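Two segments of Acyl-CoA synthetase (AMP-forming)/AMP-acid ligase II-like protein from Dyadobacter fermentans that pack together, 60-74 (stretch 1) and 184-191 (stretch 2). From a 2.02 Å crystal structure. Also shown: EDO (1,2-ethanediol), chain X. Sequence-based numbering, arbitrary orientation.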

# COMPACT_ATOMS: atom_id res chain seq x y z
N ALA A 60 15.37 -11.71 -14.84
CA ALA A 60 14.73 -12.79 -14.10
C ALA A 60 13.63 -12.27 -13.17
O ALA A 60 12.56 -12.90 -13.02
N GLN A 61 13.91 -11.13 -12.54
CA GLN A 61 12.97 -10.46 -11.64
C GLN A 61 11.69 -10.08 -12.37
O GLN A 61 10.59 -10.37 -11.90
N LEU A 62 11.85 -9.38 -13.48
CA LEU A 62 10.72 -8.92 -14.27
C LEU A 62 9.90 -10.10 -14.79
O LEU A 62 8.67 -10.06 -14.77
N ALA A 63 10.58 -11.14 -15.27
CA ALA A 63 9.90 -12.31 -15.82
C ALA A 63 9.09 -13.04 -14.74
O ALA A 63 7.99 -13.52 -14.99
N ALA A 64 9.66 -13.15 -13.54
CA ALA A 64 9.00 -13.81 -12.43
C ALA A 64 7.74 -13.04 -12.05
O ALA A 64 6.69 -13.63 -11.83
N SER A 65 7.86 -11.72 -12.00
CA SER A 65 6.76 -10.84 -11.63
C SER A 65 5.59 -10.93 -12.61
O SER A 65 4.43 -11.10 -12.21
N ALA A 66 5.90 -10.80 -13.90
CA ALA A 66 4.93 -11.01 -14.97
C ALA A 66 4.24 -12.37 -14.88
O ALA A 66 3.02 -12.44 -14.99
N ALA A 67 5.01 -13.44 -14.73
CA ALA A 67 4.40 -14.77 -14.59
C ALA A 67 3.38 -14.89 -13.44
O ALA A 67 2.36 -15.57 -13.59
N MSE A 68 3.65 -14.23 -12.31
CA MSE A 68 2.75 -14.29 -11.16
C MSE A 68 1.42 -13.66 -11.48
O MSE A 68 0.36 -14.19 -11.14
N THR A 69 1.49 -12.51 -12.14
CA THR A 69 0.32 -11.73 -12.48
C THR A 69 -0.56 -12.54 -13.41
O THR A 69 -1.78 -12.62 -13.21
N GLY A 70 0.06 -13.13 -14.43
CA GLY A 70 -0.64 -13.92 -15.42
C GLY A 70 -1.38 -15.10 -14.82
O GLY A 70 -2.52 -15.39 -15.20
N LYS A 71 -0.74 -15.79 -13.88
CA LYS A 71 -1.35 -16.92 -13.21
C LYS A 71 -2.47 -16.47 -12.27
O LYS A 71 -3.59 -16.98 -12.35
N ALA A 72 -2.16 -15.55 -11.37
CA ALA A 72 -3.10 -15.10 -10.35
C ALA A 72 -4.37 -14.50 -10.96
O ALA A 72 -5.46 -14.67 -10.42
N LEU A 73 -4.25 -13.81 -12.10
CA LEU A 73 -5.45 -13.18 -12.67
C LEU A 73 -5.95 -13.89 -13.93
O LEU A 73 -6.88 -13.41 -14.59
N SER A 74 -5.35 -15.03 -14.26
CA SER A 74 -5.75 -15.82 -15.44
C SER A 74 -5.78 -14.98 -16.71
O SER A 74 -6.78 -14.97 -17.44
N THR A 184 10.25 -5.35 -4.50
CA THR A 184 9.66 -6.61 -4.97
C THR A 184 9.27 -6.48 -6.44
O THR A 184 8.51 -7.30 -6.97
N VAL A 185 9.85 -5.46 -7.08
CA VAL A 185 9.54 -5.05 -8.45
C VAL A 185 8.13 -4.48 -8.55
O VAL A 185 7.95 -3.29 -8.80
N SER A 186 7.15 -5.35 -8.33
CA SER A 186 5.74 -4.99 -8.36
C SER A 186 5.03 -5.67 -7.18
O SER A 186 5.56 -5.75 -6.07
N HIS A 187 3.83 -6.18 -7.43
CA HIS A 187 3.03 -6.73 -6.34
C HIS A 187 3.53 -8.10 -5.83
O HIS A 187 4.16 -8.86 -6.58
N VAL A 188 3.28 -8.39 -4.55
CA VAL A 188 3.51 -9.73 -4.00
C VAL A 188 2.22 -10.31 -3.43
O VAL A 188 2.18 -11.47 -3.00
N ALA A 189 1.16 -9.49 -3.43
CA ALA A 189 -0.14 -9.94 -2.92
C ALA A 189 -1.28 -9.10 -3.49
O ALA A 189 -1.05 -7.99 -3.95
N LEU A 190 -2.50 -9.64 -3.46
CA LEU A 190 -3.66 -8.97 -4.05
C LEU A 190 -4.89 -9.00 -3.14
O LEU A 190 -5.22 -10.05 -2.59
N LYS A 191 -5.55 -7.86 -3.00
CA LYS A 191 -6.81 -7.75 -2.26
C LYS A 191 -8.00 -7.74 -3.23
O LYS A 191 -7.98 -7.04 -4.23

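Stretch 1 is helical through Ala72, and the side chains it turns toward stretch 2 recur roughly once per turn: Gln61, Ser65, Met68 and Ala72 all direct their CA-to-CB bonds at the neighbouring segment. Ala60, Ala63, Ala64 and Ala67, with Gly70, make no contact with it. The pairing follows the chain: by CA positions, Leu62 pairs with Val185, Ser65 with Ser186 and Ala72 with Leu190, and together the two segments bury 441 Å².

At the first end, Val185 is the most heavily covered residue. With chi1 t (-171°) it places its two methyls against different partners: CG1 lies 3.6 Å from Leu62 CD2, and CG2 lies 3.5 Å from Gln61 NE2. Leu62 starts out pointing away, but its mt rotamer carries the branched end back to reach the valine. Gln61 (chi1 m, chi2 t) extends alongside Val185, while its amide nitrogen finds a hydrogen-bond partner elsewhere in the structure, so the contact with the methyl leaves no polar group wanting.

Ser65 adopts chi1 t, which brings OG within 3.6 Å of Ser186 CB and, more importantly, lets it donate to water 1 at an OG–water oxygen distance of 2.7 Å. That water donates in turn to Thr184 O (3.0 Å from its oxygen) and His187 O (2.8 Å), tying the helix to two backbone carbonyls of stretch 2.

The central polar contact is direct. The CA-to-CB bond of His187 points sideways, yet chi1 p (56°) and chi2 of -169° bring the ring nearer to the helix, where NE2 and Thr69 OG1 form a short hydrogen bond of 2.6 Å. Thr69, itself sideways, uses chi1 m to place its hydroxyl at the edge of the imidazole, near the ring plane. Either atom could be the donor. The other ring nitrogen, ND1, is hydrogen-bonded elsewhere in the structure.

One residue earlier on the helix, selenomethionine Met68 takes an mtm conformation. The final m turn at SE brings CE to 3.2 Å from His187 O and to 4.2 Å from CD2 of the same residue's ring. A 1,2-ethanediol, probably from the crystallisation liquor, lies 3.5 Å from Met68 CG through its C2 and makes a weak hydrogen bond from O1 to Ala67 O (3.3 Å).

The far end is apolar. Leu190, in the mt rotamer, places CD1 4.2 Å from Ala72 CB and 3.8 Å from Leu73 CD2; Leu73 is also mt, and its CA-to-CB bond still points toward stretch 2 although its backbone has left helical geometry.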

# COMPACT_ATOMS: atom_id res chain seq x y z
CB ALA A 60 15.78 -13.59 -13.33
CB GLN A 61 13.59 -9.16 -11.12
CG GLN A 61 14.50 -9.32 -9.94
CD GLN A 61 14.95 -7.99 -9.38
OE1 GLN A 61 15.87 -7.37 -9.90
NE2 GLN A 61 14.31 -7.54 -8.31
CB LEU A 62 11.22 -8.06 -15.44
CG LEU A 62 11.93 -6.77 -15.00
CD1 LEU A 62 12.60 -6.05 -16.16
CD2 LEU A 62 10.97 -5.84 -14.26
CB ALA A 63 10.90 -13.26 -16.48
CB ALA A 64 9.93 -13.92 -11.24
CB SER A 65 7.28 -9.41 -11.50
OG SER A 65 6.26 -8.53 -11.13
CB ALA A 66 5.61 -10.89 -16.34
CB ALA A 67 5.48 -15.88 -14.49
CB MSE A 68 3.34 -13.54 -9.97
CG MSE A 68 4.55 -14.18 -9.34
SE MSE A 68 4.99 -13.24 -7.71
CE MSE A 68 4.95 -11.42 -8.39
CB THR A 69 0.72 -10.39 -13.15
OG1 THR A 69 1.59 -9.67 -12.27
CG2 THR A 69 -0.51 -9.53 -13.45
CB LYS A 71 -0.30 -17.70 -12.41
CG LYS A 71 -0.80 -19.03 -11.84
CD LYS A 71 -0.81 -20.12 -12.92
CE LYS A 71 -0.99 -21.52 -12.33
NZ LYS A 71 -2.39 -21.83 -11.88
CB ALA A 72 -2.45 -14.11 -9.41
CB LEU A 73 -5.21 -11.68 -12.92
CG LEU A 73 -4.86 -10.86 -11.67
CD1 LEU A 73 -4.46 -9.43 -12.02
CD2 LEU A 73 -6.00 -10.88 -10.66
CB SER A 74 -7.10 -16.50 -15.23
OG SER A 74 -7.04 -17.37 -14.12
CB THR A 184 8.45 -7.07 -4.09
OG1 THR A 184 7.41 -6.09 -4.09
CG2 THR A 184 8.90 -7.34 -2.64
CB VAL A 185 9.72 -6.19 -9.47
CG1 VAL A 185 9.60 -5.65 -10.89
CG2 VAL A 185 11.06 -6.86 -9.28
CB SER A 186 5.12 -5.44 -9.69
OG SER A 186 3.96 -4.69 -10.01
CB HIS A 187 1.54 -6.77 -6.77
CG HIS A 187 1.28 -7.54 -8.03
ND1 HIS A 187 0.07 -7.52 -8.68
CD2 HIS A 187 2.07 -8.37 -8.75
CE1 HIS A 187 0.12 -8.31 -9.74
NE2 HIS A 187 1.32 -8.83 -9.81
CB VAL A 188 4.58 -9.72 -2.89
CG1 VAL A 188 5.90 -9.19 -3.43
CG2 VAL A 188 4.11 -8.89 -1.67
CB ALA A 189 -0.16 -9.90 -1.38
CB LEU A 190 -4.05 -9.61 -5.39
CG LEU A 190 -3.08 -9.61 -6.56
CD1 LEU A 190 -3.64 -10.50 -7.69
CD2 LEU A 190 -2.85 -8.18 -7.06
CB LYS A 191 -6.83 -6.44 -1.48
CG LYS A 191 -8.15 -6.18 -0.71
CD LYS A 191 -8.13 -4.83 -0.00
CE LYS A 191 -7.25 -4.85 1.22
NZ LYS A 191 -7.20 -3.50 1.88
C1 EDO X . 3.75 -18.67 -10.97
O1 EDO X . 3.13 -18.45 -12.23
C2 EDO X . 4.54 -17.43 -10.59
O2 EDO X . 5.19 -17.61 -9.33
O HOH W 1 6.20 -8.52 -8.42